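Local coordinates for protein GTPase HflX (Sulfolobus solfataricus P2, PDB 2QTF) that hydrolyses GTP, for which it is specific, and associates with the 50S ribosomal subunit, possibly acting in protein synthesis or ribosome biogenesis, at residues A[96-101]-A[105-110]; A[247-252]-A[286-291]. One frame throughout, in Å; residues are numbered along the deposited sequence.

How the contacts relate
Contacts 1 and 2 meet at helix 245-253, which packs against helices 86-97 and 101-121 on one hand and against helix 271-288 of the G domain on the other. Contact 1 is the turn from helix 86-97 into helix 101-121; contact 2 joins helix 245-253 to the end of helix 271-288. Their centres are about 14 Å apart, and they touch directly: I107 CD1 lies 3.6 Å from T251 OG1, and Q106 CB lies 3.7 Å from A247 CA. Both lie near residues predicted to bind GTP. H97 of contact 1 shares a cadmium ion with D232, one of these, while the side chain of L252 in contact 2 is about 4 Å from that of V234, another.

Contact 1: residues A[96-101]-A[105-110]; sequences LHAGSK and MQIELA. With CD (cadmium ion), chain C.
M105 N donates to K101 O over 3.0 Å in a nearly straight bond (163° at the hydrogen), the i+4 to i backbone bond of the first turn of helix 101-121. The same carbonyl oxygen is approached by the M105 side chain, whose CG lies 3.3 Å from K101 O. The lysine chain runs extended, CG anti to the backbone N (chi1 -179°), and its bend at chi4 leaves NZ 3.8 Å from M105 SD. CG and CE of the lysine are about as near to the sulfur, and the two chains pass at a slant. The methionine also packs on L156 and E159 of helix 145-164. Q106 turns instead to helix 245-253, resting on D246 and V250. At I107 the delta branch does the touching: CD1 meets A98 CB at 3.7 Å, and both residues also pack on T251 of helix 245-253. E108, one residue on, pairs with R152 in a salt bridge. S100, the N-cap of helix 101-121, bonds through OG to A103 N; its OG is also hydrogen-bonded to E254, which accepts a bond from G99 N. This is a short, N-capped connection between two consecutive helices, 86-97 and 101-121, in the HflX middle region, and just before it H97 NE2 binds cadmium at 2.2 Å, a site to which D232 OD2 and four waters also contribute.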
loop_
_atom_site.group_PDB
_atom_site.type_symbol
_atom_site.label_atom_id
_atom_site.label_comp_id
_atom_site.label_asym_id
_atom_site.label_seq_id
_atom_site.Cartn_x
_atom_site.Cartn_y
_atom_site.Cartn_z
ATOM N N LEU A 96 -5.691 6.980 0.714
ATOM C CA LEU A 96 -5.032 7.586 -0.456
ATOM C C LEU A 96 -5.231 6.723 -1.693
ATOM O O LEU A 96 -5.140 7.234 -2.823
ATOM C CB LEU A 96 -3.504 7.812 -0.134
ATOM C CG LEU A 96 -3.302 8.835 1.006
ATOM C CD1 LEU A 96 -1.663 8.887 1.282
ATOM C CD2 LEU A 96 -3.823 10.298 0.665
ATOM N N HIS A 97 -5.558 5.417 -1.531
ATOM C CA HIS A 97 -5.684 4.614 -2.745
ATOM C C HIS A 97 -7.140 4.299 -3.068
ATOM O O HIS A 97 -7.412 3.750 -4.134
ATOM C CB HIS A 97 -4.924 3.302 -2.616
ATOM C CG HIS A 97 -3.430 3.472 -2.615
ATOM N ND1 HIS A 97 -2.716 3.967 -1.529
ATOM C CD2 HIS A 97 -2.532 3.265 -3.594
ATOM C CE1 HIS A 97 -1.429 3.990 -1.850
ATOM N NE2 HIS A 97 -1.296 3.528 -3.078
ATOM N N ALA A 98 -8.077 4.593 -2.176
ATOM C CA ALA A 98 -9.464 4.178 -2.376
ATOM C C ALA A 98 -10.184 5.238 -3.227
ATOM O O ALA A 98 -10.105 6.406 -2.939
ATOM C CB ALA A 98 -10.154 4.053 -0.985
ATOM N N GLY A 99 -10.891 4.836 -4.242
ATOM C CA GLY A 99 -11.726 5.791 -4.978
ATOM C C GLY A 99 -13.218 5.437 -4.891
ATOM O O GLY A 99 -14.055 6.247 -5.315
ATOM N N SER A 100 -13.556 4.310 -4.296
ATOM C CA SER A 100 -14.957 3.916 -4.205
ATOM C C SER A 100 -15.621 4.404 -2.923
ATOM O O SER A 100 -14.955 4.604 -1.850
ATOM C CB SER A 100 -15.136 2.423 -4.288
ATOM O OG SER A 100 -14.763 1.679 -3.095
ATOM N N LYS A 101 -16.954 4.544 -2.963
ATOM C CA LYS A 101 -17.679 5.010 -1.762
ATOM C C LYS A 101 -17.650 3.981 -0.650
ATOM O O LYS A 101 -17.491 4.334 0.512
ATOM C CB LYS A 101 -19.154 5.364 -2.099
ATOM C CG LYS A 101 -19.939 5.869 -0.873
ATOM C CD LYS A 101 -21.385 6.414 -1.213
ATOM C CE LYS A 101 -22.165 6.711 0.128
ATOM N NZ LYS A 101 -21.267 7.541 1.090
ATOM N N MET A 105 -16.155 4.507 3.180
ATOM C CA MET A 105 -16.944 4.221 4.333
ATOM C C MET A 105 -16.269 3.199 5.253
ATOM O O MET A 105 -16.353 3.345 6.490
ATOM C CB MET A 105 -18.319 3.697 3.835
ATOM C CG MET A 105 -19.235 4.894 3.278
ATOM S SD MET A 105 -20.685 4.020 2.516
ATOM C CE MET A 105 -21.426 3.738 4.087
ATOM N N GLN A 106 -15.667 2.129 4.685
ATOM C CA GLN A 106 -15.039 1.128 5.597
ATOM C C GLN A 106 -13.842 1.776 6.299
ATOM O O GLN A 106 -13.498 1.416 7.432
ATOM C CB GLN A 106 -14.457 -0.060 4.837
ATOM C CG GLN A 106 -15.556 -0.997 4.298
ATOM C CD GLN A 106 -16.165 -1.930 5.366
ATOM O OE1 GLN A 106 -17.039 -2.740 5.040
ATOM N NE2 GLN A 106 -15.779 -1.791 6.594
ATOM N N ILE A 107 -13.124 2.647 5.572
ATOM C CA ILE A 107 -11.939 3.313 6.185
ATOM C C ILE A 107 -12.407 4.259 7.300
ATOM O O ILE A 107 -11.877 4.291 8.381
ATOM C CB ILE A 107 -11.123 4.120 5.059
ATOM C CG1 ILE A 107 -10.464 3.067 4.114
ATOM C CG2 ILE A 107 -10.023 5.114 5.787
ATOM C CD1 ILE A 107 -10.137 3.554 2.697
ATOM N N GLU A 108 -13.446 5.028 7.050
ATOM C CA GLU A 108 -13.875 5.956 8.054
ATOM C C GLU A 108 -14.427 5.167 9.299
ATOM O O GLU A 108 -14.214 5.572 10.462
ATOM C CB GLU A 108 -15.046 6.810 7.537
ATOM C CG GLU A 108 -15.353 7.796 8.767
ATOM C CD GLU A 108 -16.405 8.773 8.533
ATOM O OE1 GLU A 108 -16.526 9.651 9.448
ATOM O OE2 GLU A 108 -17.094 8.655 7.457
ATOM N N LEU A 109 -15.157 4.102 9.019
ATOM C CA LEU A 109 -15.686 3.161 10.084
ATOM C C LEU A 109 -14.515 2.645 10.955
ATOM O O LEU A 109 -14.543 2.733 12.180
ATOM C CB LEU A 109 -16.418 1.971 9.399
ATOM C CG LEU A 109 -16.963 0.938 10.467
ATOM C CD1 LEU A 109 -17.973 1.631 11.493
ATOM C CD2 LEU A 109 -17.626 -0.222 9.717
ATOM N N ALA A 110 -13.453 2.153 10.323
ATOM C CA ALA A 110 -12.276 1.683 11.074
ATOM C C ALA A 110 -11.590 2.793 11.877
ATOM O O ALA A 110 -11.098 2.569 13.015
ATOM C CB ALA A 110 -11.271 0.970 10.138
HETATM CD CD CD C . 0.580 3.144 -4.257
HETATM O O HOH W 1 0.181 0.775 -3.989
HETATM O O HOH W 2 1.549 2.534 -2.044
HETATM O O HOH W 3 2.411 2.447 -5.442
HETATM O O HOH W 4 1.702 5.141 -3.519
#

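Contact 2: residues A[247-252]-A[286-291]; sequences AFFVTL and REIGVS
I288, in the last turn of helix 271-288, reaches across to F249 and L252, two residues on one side of helix 245-253. From CB, which points at the other helix, the side chain forks. The CG2 methyl lies near the plane of the F249 ring and meets its edge, 3.8 Å from CD1 and 4.2 Å from CE1; it is also 4.2 Å from L252 CD2. The other branch starts at CG1, set between the backbone N and the carbonyl carbon (chi1 62°), and carries CD1 onward to 4.0 Å from L252 CG and 3.9 Å from L252 O. Its side chain crosses those of F249 and L252 at about a right angle. The ring it touches has one face over F248 CD2, 3.8 Å from the plane. Replacing I288 with an alanine would probably leave the F249 ring edge and the L252 side chain without their shared apolar partner and open a gap between the helices. Directly after it, G289 takes a positive phi (104°) and closes helix 271-288 with a Schellman motif. L252 also packs on I284 and on V234, a loop residue predicted to bind GTP. This is apolar helix-helix packing within the P-loop GTPase domain.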
loop_
_atom_site.group_PDB
_atom_site.type_symbol
_atom_site.label_atom_id
_atom_site.label_comp_id
_atom_site.label_asym_id
_atom_site.label_seq_id
_atom_site.Cartn_x
_atom_site.Cartn_y
_atom_site.Cartn_z
ATOM N N ALA A 247 -11.488 -2.867 5.666
ATOM C CA ALA A 247 -11.112 -1.711 4.882
ATOM C C ALA A 247 -10.080 -2.089 3.816
ATOM O O ALA A 247 -10.117 -1.524 2.700
ATOM C CB ALA A 247 -10.571 -0.617 5.788
ATOM N N PHE A 248 -9.125 -2.972 4.160
ATOM C CA PHE A 248 -8.061 -3.360 3.191
ATOM C C PHE A 248 -8.676 -4.049 1.997
ATOM O O PHE A 248 -8.497 -3.650 0.825
ATOM C CB PHE A 248 -6.998 -4.322 3.857
ATOM C CG PHE A 248 -6.089 -4.921 2.867
ATOM C CD1 PHE A 248 -5.207 -4.124 2.101
ATOM C CD2 PHE A 248 -6.141 -6.338 2.631
ATOM C CE1 PHE A 248 -4.379 -4.698 1.077
ATOM C CE2 PHE A 248 -5.325 -6.918 1.639
ATOM C CZ PHE A 248 -4.405 -6.092 0.893
ATOM N N PHE A 249 -9.415 -5.133 2.276
ATOM C CA PHE A 249 -10.013 -5.878 1.160
ATOM C C PHE A 249 -10.950 -5.085 0.282
ATOM O O PHE A 249 -10.973 -5.209 -0.957
ATOM C CB PHE A 249 -10.652 -7.197 1.653
ATOM C CG PHE A 249 -9.656 -8.229 1.846
ATOM C CD1 PHE A 249 -8.971 -8.739 0.742
ATOM C CD2 PHE A 249 -9.283 -8.648 3.140
ATOM C CE1 PHE A 249 -7.948 -9.683 0.880
ATOM C CE2 PHE A 249 -8.265 -9.600 3.303
ATOM C CZ PHE A 249 -7.593 -10.139 2.163
ATOM N N VAL A 250 -11.743 -4.271 0.869
ATOM C CA VAL A 250 -12.653 -3.473 0.051
ATOM C C VAL A 250 -11.907 -2.473 -0.831
ATOM O O VAL A 250 -12.227 -2.231 -1.999
ATOM C CB VAL A 250 -13.686 -2.732 0.961
ATOM C CG1 VAL A 250 -14.626 -1.944 0.130
ATOM C CG2 VAL A 250 -14.578 -3.747 1.740
ATOM N N THR A 251 -10.909 -1.816 -0.270
ATOM C CA THR A 251 -10.037 -0.943 -1.083
ATOM C C THR A 251 -9.322 -1.754 -2.208
ATOM O O THR A 251 -9.219 -1.278 -3.334
ATOM C CB THR A 251 -8.932 -0.271 -0.152
ATOM O OG1 THR A 251 -9.612 0.469 0.839
ATOM C CG2 THR A 251 -7.966 0.719 -0.956
ATOM N N LEU A 252 -8.726 -2.888 -1.861
ATOM C CA LEU A 252 -8.012 -3.664 -2.830
ATOM C C LEU A 252 -8.971 -4.186 -3.906
ATOM O O LEU A 252 -8.604 -4.245 -5.126
ATOM C CB LEU A 252 -7.287 -4.875 -2.105
ATOM C CG LEU A 252 -6.527 -5.857 -3.053
ATOM C CD1 LEU A 252 -5.328 -5.165 -3.844
ATOM C CD2 LEU A 252 -6.073 -7.138 -2.257
ATOM N N ARG A 286 -7.740 -13.960 -6.840
ATOM C CA ARG A 286 -8.946 -14.866 -7.004
ATOM C C ARG A 286 -9.989 -14.530 -5.944
ATOM O O ARG A 286 -11.167 -14.451 -6.223
ATOM C CB ARG A 286 -8.510 -16.368 -6.850
ATOM C CG ARG A 286 -9.732 -17.385 -6.787
ATOM C CD ARG A 286 -9.335 -18.902 -7.004
ATOM N NE ARG A 286 -10.544 -19.811 -7.153
ATOM C CZ ARG A 286 -11.114 -20.609 -6.202
ATOM N NH1 ARG A 286 -10.689 -20.653 -4.950
ATOM N NH2 ARG A 286 -12.146 -21.390 -6.489
ATOM N N GLU A 287 -9.578 -14.313 -4.692
ATOM C CA GLU A 287 -10.561 -14.208 -3.633
ATOM C C GLU A 287 -11.277 -12.894 -3.681
ATOM O O GLU A 287 -12.386 -12.773 -3.149
ATOM C CB GLU A 287 -9.936 -14.389 -2.247
ATOM C CG GLU A 287 -9.435 -15.854 -1.912
ATOM C CD GLU A 287 -10.553 -16.913 -2.072
ATOM O OE1 GLU A 287 -11.688 -16.666 -1.645
ATOM O OE2 GLU A 287 -10.280 -17.943 -2.676
ATOM N N ILE A 288 -10.601 -11.856 -4.206
ATOM C CA ILE A 288 -11.304 -10.548 -4.293
ATOM C C ILE A 288 -12.173 -10.500 -5.600
ATOM O O ILE A 288 -12.924 -9.561 -5.824
ATOM C CB ILE A 288 -10.346 -9.332 -4.269
ATOM C CG1 ILE A 288 -9.401 -9.368 -5.479
ATOM C CG2 ILE A 288 -9.585 -9.245 -2.958
ATOM C CD1 ILE A 288 -8.520 -8.135 -5.617
ATOM N N GLY A 289 -12.052 -11.484 -6.471
ATOM C CA GLY A 289 -13.048 -11.571 -7.540
ATOM C C GLY A 289 -12.435 -11.059 -8.862
ATOM O O GLY A 289 -13.189 -10.800 -9.833
ATOM N N VAL A 290 -11.095 -10.947 -8.914
ATOM C CA VAL A 290 -10.387 -10.803 -10.240
ATOM C C VAL A 290 -10.455 -12.090 -11.107
ATOM O O VAL A 290 -9.864 -13.140 -10.778
ATOM C CB VAL A 290 -8.909 -10.332 -10.117
ATOM C CG1 VAL A 290 -8.221 -10.322 -11.562
ATOM C CG2 VAL A 290 -8.904 -8.932 -9.417
ATOM N N SER A 291 -11.104 -11.949 -12.243
ATOM C CA SER A 291 -11.400 -13.088 -13.102
ATOM C C SER A 291 -11.302 -12.665 -14.585
ATOM O O SER A 291 -11.889 -11.631 -14.958
ATOM C CB SER A 291 -12.851 -13.550 -12.767
ATOM O OG SER A 291 -13.209 -14.628 -13.627
#